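Local coordinates for 5-carboxymethyl-2-hydroxymuconate delta-isomerase (Bordetella bronchiseptica, PDB 4JJ9), which is a trimeric enzyme that probably catalyses the isomerisation of 5-carboxymethyl-2-hydroxymuconate in the homoprotocatechuate catabolic pathway, at residues G83-A86 with G87-G91. Residues are numbered along the deposited sequence; the frame is centred on the assembly and turned at random.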
loop_
_atom_site.group_PDB
_atom_site.type_symbol
_atom_site.label_atom_id
_atom_site.label_comp_id
_atom_site.label_asym_id
_atom_site.label_seq_id
_atom_site.Cartn_x
_atom_site.Cartn_y
_atom_site.Cartn_z
ATOM N N GLY A 83 4.876 -13.021 -18.936
ATOM C CA GLY A 83 5.573 -11.979 -19.677
ATOM C C GLY A 83 5.204 -11.845 -21.146
ATOM O O GLY A 83 5.868 -11.117 -21.885
ATOM N N GLY A 84 4.150 -12.538 -21.569
ATOM C CA GLY A 84 3.577 -12.321 -22.900
ATOM C C GLY A 84 3.498 -13.549 -23.790
ATOM O O GLY A 84 2.787 -13.540 -24.804
ATOM N N GLN A 85 4.210 -14.609 -23.415
ATOM C CA GLN A 85 4.308 -15.804 -24.267
ATOM C C GLN A 85 2.949 -16.387 -24.670
ATOM O O GLN A 85 2.698 -16.607 -25.861
ATOM C CB GLN A 85 5.200 -16.872 -23.617
ATOM C CG GLN A 85 5.438 -18.107 -24.490
ATOM C CD GLN A 85 6.251 -17.797 -25.730
ATOM O OE1 GLN A 85 7.355 -17.258 -25.647
ATOM N NE2 GLN A 85 5.713 -18.148 -26.891
ATOM N N ALA A 86 2.079 -16.622 -23.690
ATOM C CA ALA A 86 0.763 -17.215 -23.952
ATOM C C ALA A 86 -0.080 -16.337 -24.879
ATOM O O ALA A 86 -0.776 -16.845 -25.761
ATOM C CB ALA A 86 0.021 -17.491 -22.651
ATOM N N GLY A 87 -0.008 -15.021 -24.672
ATOM C CA GLY A 87 -0.698 -14.056 -25.535
ATOM C C GLY A 87 -0.197 -14.103 -26.973
ATOM O O GLY A 87 -1.000 -14.160 -27.907
ATOM N N ARG A 88 1.123 -14.084 -27.147
ATOM C CA ARG A 88 1.719 -14.136 -28.493
ATOM C C ARG A 88 1.390 -15.456 -29.198
ATOM O O ARG A 88 1.100 -15.464 -30.399
ATOM C CB ARG A 88 3.231 -13.878 -28.451
ATOM C CG ARG A 88 3.605 -12.463 -28.005
ATOM C CD ARG A 88 5.107 -12.163 -28.122
ATOM N NE ARG A 88 5.946 -13.159 -27.452
ATOM C CZ ARG A 88 6.375 -13.086 -26.193
ATOM N NH1 ARG A 88 6.065 -12.049 -25.420
ATOM N NH2 ARG A 88 7.127 -14.063 -25.704
ATOM N N ASP A 89 1.405 -16.555 -28.444
ATOM C CA ASP A 89 1.021 -17.873 -28.962
ATOM C C ASP A 89 -0.422 -17.900 -29.472
ATOM O O ASP A 89 -0.737 -18.631 -30.417
ATOM C CB ASP A 89 1.210 -18.959 -27.896
ATOM C CG ASP A 89 2.668 -19.309 -27.659
ATOM O OD1 ASP A 89 3.537 -18.900 -28.463
ATOM O OD2 ASP A 89 2.948 -20.004 -26.658
ATOM N N ALA A 90 -1.292 -17.104 -28.850
ATOM C CA ALA A 90 -2.702 -17.039 -29.241
ATOM C C ALA A 90 -2.997 -15.942 -30.269
ATOM O O ALA A 90 -4.156 -15.605 -30.515
ATOM C CB ALA A 90 -3.598 -16.881 -28.000
ATOM N N GLY A 91 -1.946 -15.388 -30.864
ATOM C CA GLY A 91 -2.092 -14.380 -31.907
ATOM C C GLY A 91 -2.370 -12.979 -31.396
ATOM O O GLY A 91 -2.816 -12.122 -32.158
HETATM O O HOH W 1 7.249 -14.277 -22.228
#
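A short helix of little more than one turn, residues 85-89, has Gln85 near its start reaching forward to both Arg88 and Asp89. The glutamine serves the two with opposite ends of its amide: NE2 donates to Asp89 OD1 at 2.8 Å, while OE1 receives a weak bond from Arg88 NH2 at 3.2 Å. With CG anti to the backbone N (chi1 -176°) and a bend at chi2, the amide is brought between the ends of Arg88 and Asp89, its plane 85° from that of the guanidinium. Asp89 OD1 lies almost in the amide plane, yet the amide nitrogen meets it from above the carboxylate plane. A neutral amide suits this place because it offers an N-H to the carboxylate and a carbonyl oxygen to the guanidinium.

Arg88 folds back at chi3 toward the start of the helix, laying one guanidinium face over Gly84 C and Gln85 CA; NH1 is 3.4 Å from Gly84 C. Gly84, at the N-cap, has phi 123°, which glycine adopts readily and residues with a side chain seldom do. A water bound weakly by Gln85 N and Arg88 NH2 bridges them.

The helix falls in the connection from strand 69-80 to strand 97-105, its centre about 29 Å from that of the chain. Its backbone is held by Arg88 N to Gly84 O (2.9 Å) and Asp89 N to Gln85 O (2.9 Å), both fairly straight, and a weaker bond from Ala90 N to Ala86 O. A Schellman motif then ends it: Gly91, at positive phi as its C-prime residue, gives its N-H to Arg88 O, and the next residue's N-H reaches Gly87 O. Small Ala86 and Ala90 pack on Phe162 and Leu161 of a neighbouring subunit, and Tyr96 OH accepts the N-H of buried Gly87.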